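Local coordinates for echicetin A-chain (PDB 1OZ7), which binds the platelet receptor GPIbalpha as part of echicetin and inhibits platelet aggregation, but promotes aggregation and signalling when IgM kappa is bound as well, at residues A[40-45]-A[49-54]; A[62-67]-A[111-116]; A[77-82]-A[86-91]. All coordinates share one frame; numbering follows the deposited sequence.

Interaction 1 of 3, residues A[40-45]-A[49-54]; sequences LSIESK and ILVDIV
I42 and V51 meet through their methyl ends, and this is the apolar part of the contact. The two side chains reach toward each other tip to tip, with CD1 of I42 lying 3.5 Å from CG2 of V51. I42 sets CG1 anti to its carbonyl carbon (chi1 -54°), and CD1, at the end of that branch, is the atom that arrives at the helix; V51 answers with its CG2 branch. Both residues are buried. I42 also packs against W112 and against an aromatic side chain of the partner subunit, which puts it between the helix, the neighbouring sheet and the dimer interface.

Nearer the surface, the side chains of K45 and I49 cross at a slant. The CB of K45 points away from segment 49-54, but bends at its second and third torsions fold the chain back over I49: CD comes to 3.3 Å from I49 CD1. The model also puts NZ of K45 3.0 Å from CD1 of I49, which is too close for a reliable placing of the amine. The lysine thus lays its outer methylene groups beside an isoleucine that also touches R110.

Polar contact across the segments is a backbone bond, I49 N to K45 O at 3.0 Å, bent to 142° at the hydrogen. It spans the first turn of the helix. Just ahead, S44 occupies the N-cap position and its OG accepts from the backbone N of E47, while the carboxylate of E47 takes the backbone N of E43; these bonds tie the approaching loop to the helix start. S41 OG bonds both K126 NZ and an acidic side chain of the partner subunit. The whole is a serine-capped helix start following a loop, here at the second helix of the C-type lectin-like fold.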
loop_
_atom_site.group_PDB
_atom_site.type_symbol
_atom_site.label_atom_id
_atom_site.label_comp_id
_atom_site.label_asym_id
_atom_site.label_seq_id
_atom_site.Cartn_x
_atom_site.Cartn_y
_atom_site.Cartn_z
ATOM N N LEU A 40 10.152 12.166 -12.234
ATOM C CA LEU A 40 10.178 11.012 -13.111
ATOM C C LEU A 40 9.038 10.032 -12.923
ATOM O O LEU A 40 8.660 9.705 -11.800
ATOM C CB LEU A 40 11.504 10.280 -12.961
ATOM N N SER A 41 8.475 9.589 -14.042
ATOM C CA SER A 41 7.436 8.570 -14.026
ATOM C C SER A 41 8.225 7.339 -14.490
ATOM O O SER A 41 9.214 7.474 -15.219
ATOM C CB SER A 41 6.317 8.904 -15.015
ATOM O OG SER A 41 6.805 8.982 -16.344
ATOM N N ILE A 42 7.813 6.156 -14.052
ATOM C CA ILE A 42 8.500 4.917 -14.398
ATOM C C ILE A 42 7.510 4.009 -15.087
ATOM O O ILE A 42 6.571 3.516 -14.471
ATOM C CB ILE A 42 9.037 4.223 -13.133
ATOM C CG1 ILE A 42 9.907 5.204 -12.347
ATOM C CG2 ILE A 42 9.852 2.974 -13.508
ATOM C CD1 ILE A 42 11.109 5.686 -13.109
ATOM N N GLU A 43 7.730 3.766 -16.368
ATOM C CA GLU A 43 6.788 2.958 -17.121
ATOM C C GLU A 43 7.205 1.560 -17.544
ATOM O O GLU A 43 6.431 0.870 -18.204
ATOM C CB GLU A 43 6.318 3.758 -18.329
ATOM C CG GLU A 43 5.410 4.929 -17.947
ATOM C CD GLU A 43 5.014 5.761 -19.147
ATOM O OE1 GLU A 43 5.793 6.656 -19.534
ATOM O OE2 GLU A 43 3.929 5.507 -19.716
ATOM N N SER A 44 8.409 1.133 -17.166
ATOM C CA SER A 44 8.859 -0.208 -17.501
ATOM C C SER A 44 10.006 -0.670 -16.617
ATOM O O SER A 44 10.693 0.139 -15.993
ATOM C CB SER A 44 9.276 -0.279 -18.972
ATOM O OG SER A 44 10.453 0.467 -19.211
ATOM N N LYS A 45 10.203 -1.983 -16.563
ATOM C CA LYS A 45 11.270 -2.561 -15.761
ATOM C C LYS A 45 12.596 -2.018 -16.281
ATOM O O LYS A 45 13.525 -1.753 -15.513
ATOM C CB LYS A 45 11.232 -4.088 -15.873
ATOM C CG LYS A 45 12.145 -4.827 -14.902
ATOM C CD LYS A 45 13.618 -4.686 -15.266
ATOM C CE LYS A 45 13.929 -5.337 -16.607
ATOM N NZ LYS A 45 15.354 -5.137 -16.995
ATOM N N ILE A 49 15.034 0.444 -14.217
ATOM C CA ILE A 49 16.436 0.096 -14.128
ATOM C C ILE A 49 17.352 1.242 -14.558
ATOM O O ILE A 49 18.392 1.459 -13.949
ATOM C CB ILE A 49 16.700 -1.183 -14.948
ATOM C CG1 ILE A 49 16.707 -2.388 -14.009
ATOM C CG2 ILE A 49 17.980 -1.066 -15.741
ATOM C CD1 ILE A 49 16.722 -3.693 -14.725
ATOM N N LEU A 50 16.963 1.988 -15.584
ATOM C CA LEU A 50 17.791 3.106 -16.048
ATOM C C LEU A 50 17.819 4.255 -15.031
ATOM O O LEU A 50 18.762 5.042 -15.001
ATOM C CB LEU A 50 17.281 3.597 -17.416
ATOM C CG LEU A 50 17.720 4.902 -18.095
ATOM C CD1 LEU A 50 17.158 6.084 -17.339
ATOM C CD2 LEU A 50 19.225 4.990 -18.205
ATOM N N VAL A 51 16.788 4.342 -14.196
ATOM C CA VAL A 51 16.709 5.394 -13.184
ATOM C C VAL A 51 17.501 5.088 -11.900
ATOM O O VAL A 51 18.225 5.950 -11.399
ATOM C CB VAL A 51 15.246 5.676 -12.783
ATOM C CG1 VAL A 51 15.208 6.746 -11.696
ATOM C CG2 VAL A 51 14.456 6.131 -13.989
ATOM N N ASP A 52 17.355 3.879 -11.361
ATOM C CA ASP A 52 18.073 3.519 -10.141
ATOM C C ASP A 52 19.572 3.670 -10.343
ATOM O O ASP A 52 20.288 4.115 -9.438
ATOM C CB ASP A 52 17.756 2.097 -9.735
ATOM N N ILE A 53 20.028 3.306 -11.542
ATOM C CA ILE A 53 21.433 3.380 -11.893
ATOM C C ILE A 53 21.876 4.824 -12.069
ATOM O O ILE A 53 23.048 5.146 -11.840
ATOM C CB ILE A 53 21.723 2.583 -13.188
ATOM C CG1 ILE A 53 23.200 2.714 -13.564
ATOM C CG2 ILE A 53 20.832 3.080 -14.318
ATOM C CD1 ILE A 53 23.574 1.990 -14.845
ATOM N N VAL A 54 20.960 5.700 -12.480
ATOM C CA VAL A 54 21.328 7.103 -12.631
ATOM C C VAL A 54 21.325 7.698 -11.221
ATOM O O VAL A 54 22.014 8.677 -10.942
ATOM C CB VAL A 54 20.339 7.888 -13.554
ATOM C CG1 VAL A 54 19.300 8.635 -12.727
ATOM C CG2 VAL A 54 21.111 8.870 -14.430
#

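Interaction 2 of 3, residues A[62-67]-A[111-116]; sequences MYKIWT and TWVATP
W66 packs its six-membered ring against T115 and the carbonyl of P116, joining the two outer strands of the three-stranded antiparallel sheet in this C-type lectin-like fold. W66 begins a Trp-Thr-Gly-Leu sequence that corresponds to the WIGL motif of the family. Strands 64-71 and 112-115 have strand 100-104 between them, so they share no backbone hydrogen bond here and meet through side chains that pass over the central strand.

The tight part is at the tryptophan. With CG anti to its carbonyl carbon (chi1 -77°), W66 swings its ring toward the far strand, until CZ3 lies 3.3 Å and CH2 3.4 Å from T115 CG2. This methyl approaches obliquely. The hydroxyl of T115 serves another purpose: OG1 is anti to the backbone N (chi1 165°) and bonds the side-chain amide of N119. At the other end of the indole of W66, the single N-H of NE1 is shared between the backbone carbonyls of K21 and N119, which should limit rotation of the ring. C100 and V102 of the central strand and F123 of strand 121-127 also pack on this buried tryptophan.

Farther along, the contact thins out and becomes partly exposed. K64 and V113 cross at about a right angle and touch through a single close pair, K64 CE to V113 CG2 at 3.7 Å, with their CA atoms 8.7 Å apart. K64 also leans on F121, and V113 on a basic side chain of the partner subunit, whose atoms pack along the outer strand from W112 to A114.

Back at the indole, the backbone carbonyl of P116 closes the tight end: its O sits in the ring plane at the edge, 3.4 Å from W66 CH2.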
loop_
_atom_site.group_PDB
_atom_site.type_symbol
_atom_site.label_atom_id
_atom_site.label_comp_id
_atom_site.label_asym_id
_atom_site.label_seq_id
_atom_site.Cartn_x
_atom_site.Cartn_y
_atom_site.Cartn_z
ATOM N N MET A 62 21.335 8.706 0.175
ATOM C CA MET A 62 20.081 9.130 0.761
ATOM C C MET A 62 19.176 7.891 0.736
ATOM O O MET A 62 19.349 7.030 -0.119
ATOM C CB MET A 62 19.451 10.280 -0.004
ATOM N N TYR A 63 18.213 7.795 1.649
ATOM C CA TYR A 63 17.353 6.612 1.716
ATOM C C TYR A 63 16.170 6.585 0.754
ATOM O O TYR A 63 15.646 5.519 0.427
ATOM C CB TYR A 63 16.839 6.419 3.147
ATOM C CG TYR A 63 17.918 6.532 4.203
ATOM C CD1 TYR A 63 19.090 5.781 4.116
ATOM C CD2 TYR A 63 17.772 7.400 5.284
ATOM C CE1 TYR A 63 20.090 5.894 5.079
ATOM C CE2 TYR A 63 18.765 7.522 6.253
ATOM C CZ TYR A 63 19.921 6.766 6.146
ATOM O OH TYR A 63 20.901 6.878 7.107
ATOM N N LYS A 64 15.745 7.753 0.298
ATOM C CA LYS A 64 14.623 7.827 -0.618
ATOM C C LYS A 64 14.855 8.867 -1.705
ATOM O O LYS A 64 15.599 9.830 -1.512
ATOM C CB LYS A 64 13.343 8.179 0.142
ATOM C CG LYS A 64 12.539 6.999 0.647
ATOM C CD LYS A 64 13.066 6.385 1.931
ATOM C CE LYS A 64 12.190 5.186 2.312
ATOM N NZ LYS A 64 12.627 4.481 3.555
ATOM N N ILE A 65 14.224 8.645 -2.855
ATOM C CA ILE A 65 14.303 9.554 -3.993
ATOM C C ILE A 65 12.884 9.728 -4.527
ATOM O O ILE A 65 12.164 8.761 -4.730
ATOM C CB ILE A 65 15.205 9.000 -5.132
ATOM C CG1 ILE A 65 16.685 9.057 -4.736
ATOM C CG2 ILE A 65 15.039 9.845 -6.380
ATOM C CD1 ILE A 65 17.065 8.204 -3.559
ATOM N N TRP A 66 12.491 10.973 -4.750
ATOM C CA TRP A 66 11.163 11.291 -5.251
ATOM C C TRP A 66 10.916 10.965 -6.731
ATOM O O TRP A 66 11.731 11.288 -7.606
ATOM C CB TRP A 66 10.867 12.783 -5.021
ATOM C CG TRP A 66 10.506 13.144 -3.608
ATOM C CD1 TRP A 66 11.000 14.182 -2.877
ATOM C CD2 TRP A 66 9.537 12.493 -2.772
ATOM N NE1 TRP A 66 10.400 14.221 -1.639
ATOM C CE2 TRP A 66 9.498 13.195 -1.550
ATOM C CE3 TRP A 66 8.696 11.386 -2.941
ATOM C CZ2 TRP A 66 8.650 12.826 -0.502
ATOM C CZ3 TRP A 66 7.852 11.023 -1.904
ATOM C CH2 TRP A 66 7.835 11.742 -0.698
ATOM N N THR A 67 9.784 10.308 -6.978
ATOM C CA THR A 67 9.326 9.980 -8.319
ATOM C C THR A 67 7.955 10.678 -8.384
ATOM O O THR A 67 7.420 11.073 -7.353
ATOM C CB THR A 67 9.189 8.462 -8.520
ATOM O OG1 THR A 67 8.651 7.859 -7.337
ATOM C CG2 THR A 67 10.546 7.842 -8.828
ATOM N N THR A 111 12.263 -0.490 -6.092
ATOM C CA THR A 111 10.887 -0.594 -5.620
ATOM C C THR A 111 10.347 0.726 -5.070
ATOM O O THR A 111 11.101 1.647 -4.781
ATOM C CB THR A 111 10.764 -1.698 -4.549
ATOM O OG1 THR A 111 11.518 -1.325 -3.392
ATOM C CG2 THR A 111 11.308 -3.030 -5.088
ATOM N N TRP A 112 9.030 0.820 -4.937
ATOM C CA TRP A 112 8.414 2.038 -4.428
ATOM C C TRP A 112 7.940 1.845 -2.991
ATOM O O TRP A 112 7.630 0.730 -2.578
ATOM C CB TRP A 112 7.232 2.437 -5.319
ATOM C CG TRP A 112 7.564 2.423 -6.783
ATOM C CD1 TRP A 112 8.802 2.581 -7.344
ATOM C CD2 TRP A 112 6.644 2.308 -7.875
ATOM N NE1 TRP A 112 8.710 2.576 -8.714
ATOM C CE2 TRP A 112 7.398 2.411 -9.069
ATOM C CE3 TRP A 112 5.258 2.132 -7.963
ATOM C CZ2 TRP A 112 6.808 2.344 -10.340
ATOM C CZ3 TRP A 112 4.671 2.067 -9.227
ATOM C CH2 TRP A 112 5.450 2.174 -10.399
ATOM N N VAL A 113 7.893 2.934 -2.230
ATOM C CA VAL A 113 7.452 2.873 -0.847
ATOM C C VAL A 113 6.635 4.108 -0.520
ATOM O O VAL A 113 7.070 5.227 -0.782
ATOM C CB VAL A 113 8.656 2.778 0.129
ATOM C CG1 VAL A 113 9.420 1.477 -0.114
ATOM C CG2 VAL A 113 9.577 3.962 -0.055
ATOM N N ALA A 114 5.447 3.903 0.045
ATOM C CA ALA A 114 4.577 5.018 0.401
ATOM C C ALA A 114 5.265 5.868 1.462
ATOM O O ALA A 114 5.655 5.365 2.517
ATOM C CB ALA A 114 3.229 4.504 0.926
ATOM N N THR A 115 5.391 7.160 1.179
ATOM C CA THR A 115 6.046 8.082 2.093
ATOM C C THR A 115 5.358 9.442 2.219
ATOM O O THR A 115 4.545 9.821 1.379
ATOM C CB THR A 115 7.508 8.300 1.657
ATOM O OG1 THR A 115 8.047 9.445 2.327
ATOM C CG2 THR A 115 7.581 8.508 0.167
ATOM N N PRO A 116 5.660 10.183 3.298
ATOM C CA PRO A 116 5.068 11.506 3.522
ATOM C C PRO A 116 5.595 12.513 2.516
ATOM O O PRO A 116 6.805 12.725 2.411
ATOM C CB PRO A 116 5.504 11.845 4.945
ATOM C CG PRO A 116 5.550 10.496 5.604
ATOM C CD PRO A 116 6.256 9.666 4.546
#

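Interaction 3 of 3, residues A[77-82]-A[86-91]; sequences HCSSRW and SFFRSY
F87 and W82 form an offset edge-to-face pair, in which the edge of the phenylalanine points at the face of the indole's five-membered ring. The centroids are 5.9 Å apart and the planes stand at 79°. Beside it, the backbone N of F87 donates to S80 O over 3.0 Å, with 149° at the hydrogen; the donor is tilted from the carbonyl plane. S80 flanks the phenyl ring as well, its OG lying 3.5 Å from F87 CD2. At the indole, S86 O lies in the ring plane at the edge, 3.3 Å from W82 CD1. Toward the surface, S79 OG comes obliquely to F88 CE1 at 3.9 Å, a looser contact.

The next layer sets these groups in place. F87 is the centre of an inverse gamma turn, closed by a weak bond from F88 N to S86 O, so the chain bends sharply just where the ring leaves it. The first torsion of F87 (chi1 -179°) sets CG opposite the backbone N, which brings one side of the phenyl ring to S80 and another to W82. A single beta bridge pairs R81 with S86, and S79 OG adds a weak bond to S80 O, giving that carbonyl a second donor.

The outer shell belongs to the partner subunit. Aromatic side chains from it meet both F87 and W82 at steep ring angles, S80 OG makes a weak bond to an acidic group of that subunit, and C78 is joined to it by a disulfide. This is consistent with the exchanged long loop by which snaclec subunits dimerise. The contact lies in the extended connection between strands 64-71 and 100-104, its centre about 26 Å from the centre of the chain, well removed from the body of helices and sheets to which those strands belong.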
loop_
_atom_site.group_PDB
_atom_site.type_symbol
_atom_site.label_atom_id
_atom_site.label_comp_id
_atom_site.label_asym_id
_atom_site.label_seq_id
_atom_site.Cartn_x
_atom_site.Cartn_y
_atom_site.Cartn_z
ATOM N N HIS A 77 -14.008 7.660 -3.614
ATOM C CA HIS A 77 -14.435 7.014 -4.844
ATOM C C HIS A 77 -13.693 5.692 -5.019
ATOM O O HIS A 77 -14.036 4.876 -5.882
ATOM C CB HIS A 77 -14.154 7.930 -6.036
ATOM C CG HIS A 77 -14.675 9.325 -5.860
ATOM N ND1 HIS A 77 -13.844 10.414 -5.691
ATOM C CD2 HIS A 77 -15.940 9.804 -5.804
ATOM C CE1 HIS A 77 -14.575 11.503 -5.537
ATOM N NE2 HIS A 77 -15.850 11.162 -5.602
ATOM N N CYS A 78 -12.684 5.488 -4.176
ATOM C CA CYS A 78 -11.854 4.291 -4.221
ATOM C C CYS A 78 -11.993 3.449 -2.952
ATOM O O CYS A 78 -11.014 2.889 -2.457
ATOM C CB CYS A 78 -10.396 4.701 -4.417
ATOM S SG CYS A 78 -10.109 5.760 -5.880
ATOM N N SER A 79 -13.216 3.355 -2.440
ATOM C CA SER A 79 -13.492 2.603 -1.221
ATOM C C SER A 79 -13.167 1.116 -1.334
ATOM O O SER A 79 -13.726 0.413 -2.171
ATOM C CB SER A 79 -14.961 2.776 -0.828
ATOM O OG SER A 79 -15.254 2.073 0.366
ATOM N N SER A 80 -12.271 0.640 -0.476
ATOM C CA SER A 80 -11.870 -0.764 -0.483
ATOM C C SER A 80 -13.009 -1.639 0.032
ATOM O O SER A 80 -13.939 -1.148 0.675
ATOM C CB SER A 80 -10.637 -0.952 0.395
ATOM O OG SER A 80 -10.132 0.311 0.796
ATOM N N ARG A 81 -12.932 -2.934 -0.247
ATOM C CA ARG A 81 -13.975 -3.852 0.185
ATOM C C ARG A 81 -13.443 -5.032 0.987
ATOM O O ARG A 81 -12.399 -5.600 0.669
ATOM C CB ARG A 81 -14.744 -4.402 -1.030
ATOM C CG ARG A 81 -15.545 -3.376 -1.829
ATOM C CD ARG A 81 -16.225 -4.031 -3.042
ATOM N NE ARG A 81 -17.583 -4.510 -2.774
ATOM C CZ ARG A 81 -18.157 -5.534 -3.410
ATOM N NH1 ARG A 81 -17.490 -6.198 -4.348
ATOM N NH2 ARG A 81 -19.406 -5.894 -3.122
ATOM N N TRP A 82 -14.162 -5.393 2.041
ATOM C CA TRP A 82 -13.779 -6.553 2.823
ATOM C C TRP A 82 -14.153 -7.695 1.893
ATOM O O TRP A 82 -14.798 -7.467 0.869
ATOM C CB TRP A 82 -14.623 -6.681 4.080
ATOM C CG TRP A 82 -14.454 -5.597 5.076
ATOM C CD1 TRP A 82 -15.148 -4.420 5.147
ATOM C CD2 TRP A 82 -13.604 -5.633 6.222
ATOM N NE1 TRP A 82 -14.790 -3.732 6.280
ATOM C CE2 TRP A 82 -13.844 -4.454 6.959
ATOM C CE3 TRP A 82 -12.662 -6.553 6.702
ATOM C CZ2 TRP A 82 -13.174 -4.173 8.155
ATOM C CZ3 TRP A 82 -12.002 -6.271 7.888
ATOM C CH2 TRP A 82 -12.261 -5.091 8.602
ATOM N N SER A 86 -18.265 -3.183 2.632
ATOM C CA SER A 86 -17.479 -1.979 2.407
ATOM C C SER A 86 -16.607 -1.566 3.588
ATOM O O SER A 86 -16.974 -1.732 4.761
ATOM C CB SER A 86 -18.397 -0.821 2.013
ATOM O OG SER A 86 -18.946 -1.028 0.719
ATOM N N PHE A 87 -15.447 -1.007 3.256
ATOM C CA PHE A 87 -14.475 -0.582 4.250
ATOM C C PHE A 87 -14.691 0.829 4.779
ATOM O O PHE A 87 -14.046 1.770 4.318
ATOM C CB PHE A 87 -13.071 -0.707 3.658
ATOM C CG PHE A 87 -11.976 -0.327 4.610
ATOM C CD1 PHE A 87 -11.953 -0.836 5.904
ATOM C CD2 PHE A 87 -10.957 0.526 4.207
ATOM C CE1 PHE A 87 -10.930 -0.498 6.780
ATOM C CE2 PHE A 87 -9.929 0.869 5.075
ATOM C CZ PHE A 87 -9.914 0.357 6.363
ATOM N N PHE A 88 -15.591 0.968 5.751
ATOM C CA PHE A 88 -15.885 2.263 6.361
ATOM C C PHE A 88 -15.289 2.332 7.745
ATOM O O PHE A 88 -14.340 3.079 7.986
ATOM C CB PHE A 88 -17.388 2.490 6.461
ATOM C CG PHE A 88 -18.081 2.423 5.149
ATOM C CD1 PHE A 88 -17.562 3.100 4.045
ATOM C CD2 PHE A 88 -19.248 1.688 5.003
ATOM C CE1 PHE A 88 -18.195 3.044 2.812
ATOM C CE2 PHE A 88 -19.890 1.625 3.777
ATOM C CZ PHE A 88 -19.361 2.305 2.676
ATOM N N ARG A 89 -15.861 1.574 8.669
ATOM C CA ARG A 89 -15.319 1.564 10.010
ATOM C C ARG A 89 -13.903 1.029 9.853
ATOM O O ARG A 89 -13.696 -0.091 9.375
ATOM C CB ARG A 89 -16.131 0.647 10.918
ATOM C CG ARG A 89 -16.097 1.062 12.377
ATOM C CD ARG A 89 -14.844 0.611 13.112
ATOM N NE ARG A 89 -14.881 1.051 14.507
ATOM C CZ ARG A 89 -14.149 0.521 15.483
ATOM N NH1 ARG A 89 -13.320 -0.478 15.225
ATOM N NH2 ARG A 89 -14.244 0.988 16.720
ATOM N N SER A 90 -12.930 1.850 10.225
ATOM C CA SER A 90 -11.531 1.468 10.124
ATOM C C SER A 90 -10.850 1.866 11.422
ATOM O O SER A 90 -11.266 2.825 12.068
ATOM C CB SER A 90 -10.877 2.182 8.945
ATOM O OG SER A 90 -9.529 1.772 8.798
ATOM N N TYR A 91 -9.808 1.141 11.811
ATOM C CA TYR A 91 -9.133 1.473 13.054
ATOM C C TYR A 91 -7.635 1.199 13.064
ATOM O O TYR A 91 -7.171 0.204 13.628
ATOM C CB TYR A 91 -9.806 0.747 14.215
ATOM C CG TYR A 91 -9.242 1.130 15.562
ATOM C CD1 TYR A 91 -8.931 2.455 15.851
ATOM C CD2 TYR A 91 -9.026 0.173 16.548
ATOM C CE1 TYR A 91 -8.413 2.823 17.089
ATOM C CE2 TYR A 91 -8.512 0.529 17.787
ATOM C CZ TYR A 91 -8.204 1.856 18.054
ATOM O OH TYR A 91 -7.679 2.215 19.279
#

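From the N terminus, interaction 1 comes first and closes a very short loop, fixing the start of helix 45-58 to the segment that leads out of strand 38-39. That helix is followed by strand 64-71, where interaction 2 opens; it closes only after 43 further residues, at strand 112-115, linking the two outer strands of a sheet by side chains across its central strand 100-104. Interaction 3 falls within this long excursion as a small closure of its own, about 14 Å from interaction 2 at the nearest atoms. Interactions 1 and 2 are in series and touch through I42 with W112 and L40 with T67, within the compact body, whereas interaction 3 shapes the arm that reaches to the partner subunit.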